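Local coordinates for protein beta-glucoside phosphorylase BglX (Unidentified, PDB 5VQE) that binds 2-deoxy-2-fluoroglucose and, as a family 3 beta-glucoside phosphorylase, probably cleaves beta-glucosides with phosphate, at residues L34-C39 against A348-M353; K499-V504 against V520-T525. One frame throughout, in Å; residues are numbered along the deposited sequence.

Contact 1: residues L34-C39 against A348-M353; sequences LGQLIC and ARILGM
Gln36 OE1 accepts a hydrogen bond from Lys354 NZ, one residue beyond 348-353, while two methyls of that helix border it: Ile350 CG2 lies 3.9 Å from OE1, and Leu351 CD2 reaches OE1 at 4.1 Å. The Gln36 chain is bent at chi2 (-62°), and the Gln36 and Leu351 side chains cross at about a right angle. On the backbone side, Ile350 CD1 presses against Gln36 O at 3.3 Å, a tight van der Waals contact; CG1 and CD1 run out extended (chi2 168°) to get there. The same methyl meets Leu37 CD2 at 4.1 Å, although the CB of Leu37 points away from the helix. An alanine in place of Ile350 takes away CG2 and the CG1-CD1 arm and would probably open a gap against the Gln36 carbonyl and Leu37 CD2, with OE1 losing one of its apolar neighbours. Leu37 continues the apolar seam onto Leu343, Ala346 and Val347, and its backbone bonds to Leu316. All four touching residues are buried. Helix 340-356 thus packs over the turn that leads into strand 38-42, which pairs with strand 316-317, as expected where first and last strands meet in a TIM-barrel-like domain.

Contact 2: residues K499-V504 against V520-T525; sequences KFVCDV and VPMVKT
Two loops at the entry to neighbouring parallel strands, 506-510 and 525-528, meet here through Val501 and Met522. The isopropyl group of Val501 points toward the second loop and fits into the angle between the Met522 side chain and its carbonyl. Val501 CG1 touches Met522 CG at 3.8 Å, and the other branch, CG2, lies 3.8 Å from Met522 O. The two side chains cross at about a right angle. Met522 holds CG between its backbone N and carbonyl carbon (chi1 72°), which brings that methylene up to the valine; the bends at chi2 and chi3 then carry SD and CE away from it. The backbone beneath Met522 is a type I beta turn from Val520 to Val523, closed by Val523 N to Val520 O at 3.1 Å. Across from it, Phe500 O takes two backbone donors, Asp503 N at 2.9 Å and Val504 N at 2.8 Å, and these two bonds close a tight turn that carries Val501 on its outer side, toward 520-525. Both loops lead into strands of the mixed six-stranded sheet of the C-terminal half, consistent with the alpha/beta sandwich domain of family 3 glycosidases. Val501 also packs on Thr506 of the strand it precedes, and the Phe500 side chain packs on Ile460 and Leu463 of helix 460-466. Lys524 adds a looser contact: its extended stem brings CE to 4.1 Å from Val501 O, and the bend at chi4 (-51°) swings the ammonium toward the cysteine, with NZ 4.4 Å from Cys502 SG. No hydrogen bond crosses between the loops. Val523 turns its CB away from 499-504, and its side chain packs on Phe508, while its carbonyl accepts from Lys396 NZ.

How the contacts relate
Contact 1 and contact 2 lie on opposite sides of the chain's centre, their centres about 56 Å apart and their nearest atoms about 40 Å apart. They share no helix, strand or sheet and come in series, contact 1 closing before contact 2 opens. Contact 1 spans 308 intervening residues and joins the first strand of the parallel barrel sheet, via the turn before it, to helix 340-356, both inside the family 3 N-terminal region. Contact 2 is local, with 15 residues between its segments, including strand 506-510 of the mixed sheet. One is buried and the other lies at the surface. Each is packing within its own part of the fold, and neither includes a residue of the sugar pocket.

Contact 1: residues L34-C39 against A348-M353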
loop_
_atom_site.group_PDB
_atom_site.type_symbol
_atom_site.label_atom_id
_atom_site.label_comp_id
_atom_site.label_asym_id
_atom_site.label_seq_id
_atom_site.Cartn_x
_atom_site.Cartn_y
_atom_site.Cartn_z
ATOM N N LEU A 34 -23.678 -12.689 10.113
ATOM C CA LEU A 34 -23.474 -12.095 8.793
ATOM C C LEU A 34 -22.821 -10.720 8.898
ATOM O O LEU A 34 -21.958 -10.367 8.085
ATOM C CB LEU A 34 -24.807 -12.006 8.040
ATOM C CG LEU A 34 -25.449 -13.347 7.656
ATOM C CD1 LEU A 34 -26.843 -13.150 7.066
ATOM C CD2 LEU A 34 -24.565 -14.110 6.675
ATOM N N GLY A 35 -23.217 -9.923 9.891
ATOM C CA GLY A 35 -22.630 -8.599 10.030
ATOM C C GLY A 35 -21.157 -8.660 10.401
ATOM O O GLY A 35 -20.363 -7.817 9.972
ATOM N N GLN A 36 -20.773 -9.647 11.213
ATOM C CA GLN A 36 -19.364 -9.818 11.567
ATOM C C GLN A 36 -18.485 -9.989 10.332
ATOM O O GLN A 36 -17.291 -9.668 10.372
ATOM C CB GLN A 36 -19.188 -11.030 12.484
ATOM C CG GLN A 36 -19.589 -10.802 13.933
ATOM C CD GLN A 36 -18.764 -9.725 14.601
ATOM O OE1 GLN A 36 -17.557 -9.881 14.788
ATOM N NE2 GLN A 36 -19.407 -8.614 14.946
ATOM N N LEU A 37 -19.048 -10.511 9.242
ATOM C CA LEU A 37 -18.279 -10.739 8.023
ATOM C C LEU A 37 -17.864 -9.449 7.333
ATOM O O LEU A 37 -17.008 -9.496 6.445
ATOM C CB LEU A 37 -19.087 -11.566 7.026
ATOM C CG LEU A 37 -19.662 -12.907 7.485
ATOM C CD1 LEU A 37 -20.518 -13.472 6.392
ATOM C CD2 LEU A 37 -18.568 -13.886 7.844
ATOM N N ILE A 38 -18.462 -8.311 7.686
ATOM C CA ILE A 38 -18.361 -7.090 6.888
ATOM C C ILE A 38 -17.434 -6.097 7.575
ATOM O O ILE A 38 -17.590 -5.805 8.765
ATOM C CB ILE A 38 -19.744 -6.454 6.653
ATOM C CG1 ILE A 38 -20.625 -7.383 5.820
ATOM C CG2 ILE A 38 -19.601 -5.105 5.939
ATOM C CD1 ILE A 38 -22.096 -6.985 5.790
ATOM N N CYS A 39 -16.480 -5.570 6.818
ATOM C CA CYS A 39 -15.739 -4.379 7.207
ATOM C C CYS A 39 -16.308 -3.180 6.463
ATOM O O CYS A 39 -16.426 -3.211 5.233
ATOM C CB CYS A 39 -14.252 -4.522 6.892
ATOM S SG CYS A 39 -13.348 -3.026 7.259
ATOM N N ALA A 348 -15.837 -17.584 13.554
ATOM C CA ALA A 348 -14.906 -18.059 14.570
ATOM C C ALA A 348 -13.516 -17.472 14.354
ATOM O O ALA A 348 -12.834 -17.102 15.316
ATOM C CB ALA A 348 -14.846 -19.583 14.567
ATOM N N ARG A 349 -13.075 -17.379 13.098
ATOM C CA ARG A 349 -11.752 -16.827 12.837
ATOM C C ARG A 349 -11.724 -15.317 13.048
ATOM O O ARG A 349 -10.681 -14.766 13.414
ATOM C CB ARG A 349 -11.299 -17.182 11.419
ATOM C CG ARG A 349 -10.580 -18.514 11.329
ATOM C CD ARG A 349 -9.791 -18.632 10.042
ATOM N NE ARG A 349 -8.905 -19.798 10.037
ATOM C CZ ARG A 349 -9.201 -20.979 9.493
ATOM N NH1 ARG A 349 -10.369 -21.185 8.909
ATOM N NH2 ARG A 349 -8.320 -21.964 9.536
ATOM N N ILE A 350 -12.852 -14.640 12.830
ATOM C CA ILE A 350 -12.946 -13.209 13.114
ATOM C C ILE A 350 -12.889 -12.962 14.615
ATOM O O ILE A 350 -12.084 -12.165 15.109
ATOM C CB ILE A 350 -14.240 -12.637 12.510
ATOM C CG1 ILE A 350 -14.225 -12.793 10.987
ATOM C CG2 ILE A 350 -14.420 -11.188 12.911
ATOM C CD1 ILE A 350 -15.546 -12.520 10.336
ATOM N N LEU A 351 -13.766 -13.627 15.361
ATOM C CA LEU A 351 -13.760 -13.486 16.808
ATOM C C LEU A 351 -12.430 -13.911 17.404
ATOM O O LEU A 351 -11.985 -13.328 18.396
ATOM C CB LEU A 351 -14.889 -14.312 17.404
ATOM C CG LEU A 351 -16.289 -13.834 17.055
ATOM C CD1 LEU A 351 -17.314 -14.870 17.491
ATOM C CD2 LEU A 351 -16.555 -12.504 17.708
ATOM N N GLY A 352 -11.776 -14.910 16.810
ATOM C CA GLY A 352 -10.501 -15.356 17.342
ATOM C C GLY A 352 -9.425 -14.291 17.264
ATOM O O GLY A 352 -8.558 -14.207 18.138
ATOM N N MET A 353 -9.450 -13.469 16.213
ATOM C CA MET A 353 -8.466 -12.394 16.135
ATOM C C MET A 353 -8.789 -11.296 17.139
ATOM O O MET A 353 -7.877 -10.664 17.684
ATOM C CB MET A 353 -8.391 -11.836 14.710
ATOM C CG MET A 353 -7.552 -12.702 13.766
ATOM S SD MET A 353 -5.807 -12.701 14.226
ATOM C CE MET A 353 -5.172 -14.189 13.431
#

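Contact 2: residues K499-V504 against V520-T525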
loop_
_atom_site.group_PDB
_atom_site.type_symbol
_atom_site.label_atom_id
_atom_site.label_comp_id
_atom_site.label_asym_id
_atom_site.label_seq_id
_atom_site.Cartn_x
_atom_site.Cartn_y
_atom_site.Cartn_z
ATOM N N LYS A 499 14.246 17.960 -24.026
ATOM C CA LYS A 499 14.442 17.915 -25.463
ATOM C C LYS A 499 15.723 18.600 -25.922
ATOM O O LYS A 499 16.006 18.602 -27.124
ATOM C CB LYS A 499 13.230 18.531 -26.161
ATOM C CG LYS A 499 13.160 20.045 -26.099
ATOM C CD LYS A 499 11.847 20.553 -26.698
ATOM C CE LYS A 499 11.716 20.139 -28.155
ATOM N NZ LYS A 499 10.513 20.713 -28.799
ATOM N N PHE A 500 16.518 19.147 -25.002
ATOM C CA PHE A 500 17.741 19.861 -25.349
ATOM C C PHE A 500 18.930 19.348 -24.542
ATOM O O PHE A 500 19.837 20.111 -24.195
ATOM C CB PHE A 500 17.564 21.366 -25.138
ATOM C CG PHE A 500 16.424 21.963 -25.927
ATOM C CD1 PHE A 500 16.459 21.986 -27.312
ATOM C CD2 PHE A 500 15.333 22.522 -25.285
ATOM C CE1 PHE A 500 15.415 22.539 -28.040
ATOM C CE2 PHE A 500 14.298 23.073 -26.001
ATOM C CZ PHE A 500 14.337 23.080 -27.386
ATOM N N VAL A 501 18.971 18.040 -24.268
ATOM C CA VAL A 501 20.001 17.490 -23.381
ATOM C C VAL A 501 21.413 17.623 -23.951
ATOM O O VAL A 501 22.384 17.562 -23.190
ATOM C CB VAL A 501 19.710 16.011 -23.044
ATOM C CG1 VAL A 501 18.405 15.893 -22.246
ATOM C CG2 VAL A 501 19.670 15.145 -24.312
ATOM N N CYS A 502 21.565 17.800 -25.264
ATOM C CA CYS A 502 22.878 18.004 -25.858
ATOM C C CYS A 502 23.250 19.476 -25.963
ATOM O O CYS A 502 24.394 19.787 -26.312
ATOM C CB CYS A 502 22.931 17.374 -27.249
ATOM S SG CYS A 502 22.675 15.604 -27.232
ATOM N N ASP A 503 22.311 20.372 -25.673
ATOM C CA ASP A 503 22.529 21.813 -25.701
ATOM C C ASP A 503 22.609 22.430 -24.314
ATOM O O ASP A 503 23.316 23.422 -24.133
ATOM C CB ASP A 503 21.399 22.499 -26.483
ATOM C CG ASP A 503 21.420 22.158 -27.967
ATOM O OD1 ASP A 503 22.334 22.636 -28.673
ATOM O OD2 ASP A 503 20.534 21.401 -28.424
ATOM N N VAL A 504 21.893 21.872 -23.342
ATOM C CA VAL A 504 21.913 22.360 -21.969
ATOM C C VAL A 504 21.989 21.162 -21.026
ATOM O O VAL A 504 21.177 20.231 -21.148
ATOM C CB VAL A 504 20.676 23.217 -21.670
ATOM C CG1 VAL A 504 20.708 23.733 -20.236
ATOM C CG2 VAL A 504 20.575 24.383 -22.654
ATOM N N VAL A 520 12.290 9.189 -20.564
ATOM C CA VAL A 520 13.356 10.173 -20.765
ATOM C C VAL A 520 14.684 9.439 -20.929
ATOM O O VAL A 520 15.651 9.722 -20.205
ATOM C CB VAL A 520 13.403 11.198 -19.617
ATOM C CG1 VAL A 520 12.082 11.957 -19.537
ATOM C CG2 VAL A 520 13.711 10.540 -18.262
ATOM N N PRO A 521 14.792 8.520 -21.888
ATOM C CA PRO A 521 16.047 7.769 -22.041
ATOM C C PRO A 521 17.221 8.625 -22.473
ATOM O O PRO A 521 18.369 8.212 -22.273
ATOM C CB PRO A 521 15.698 6.725 -23.109
ATOM C CG PRO A 521 14.630 7.376 -23.912
ATOM C CD PRO A 521 13.806 8.154 -22.919
ATOM N N MET A 522 16.972 9.800 -23.060
ATOM C CA MET A 522 18.042 10.700 -23.480
ATOM C C MET A 522 18.786 11.326 -22.306
ATOM O O MET A 522 19.881 11.868 -22.500
ATOM C CB MET A 522 17.462 11.806 -24.369
ATOM C CG MET A 522 16.601 12.860 -23.639
ATOM S SD MET A 522 14.985 12.281 -23.078
ATOM C CE MET A 522 14.055 12.270 -24.607
ATOM N N VAL A 523 18.210 11.279 -21.105
ATOM C CA VAL A 523 18.795 11.941 -19.946
ATOM C C VAL A 523 20.076 11.225 -19.549
ATOM O O VAL A 523 20.133 9.988 -19.517
ATOM C CB VAL A 523 17.773 11.973 -18.795
ATOM C CG1 VAL A 523 18.436 12.220 -17.459
ATOM C CG2 VAL A 523 16.715 13.059 -19.055
ATOM N N LYS A 524 21.112 12.005 -19.239
ATOM C CA LYS A 524 22.436 11.466 -18.953
ATOM C C LYS A 524 22.714 11.314 -17.462
ATOM O O LYS A 524 23.611 10.548 -17.094
ATOM C CB LYS A 524 23.524 12.365 -19.566
ATOM C CG LYS A 524 23.387 12.617 -21.070
ATOM C CD LYS A 524 24.612 13.369 -21.606
ATOM C CE LYS A 524 24.394 13.957 -23.001
ATOM N NZ LYS A 524 23.866 12.965 -23.980
ATOM N N THR A 525 21.990 12.033 -16.608
ATOM C CA THR A 525 22.104 11.891 -15.159
ATOM C C THR A 525 20.705 11.698 -14.588
ATOM O O THR A 525 19.825 12.541 -14.792
ATOM C CB THR A 525 22.790 13.109 -14.528
ATOM O OG1 THR A 525 24.012 13.377 -15.225
ATOM C CG2 THR A 525 23.116 12.840 -13.065
#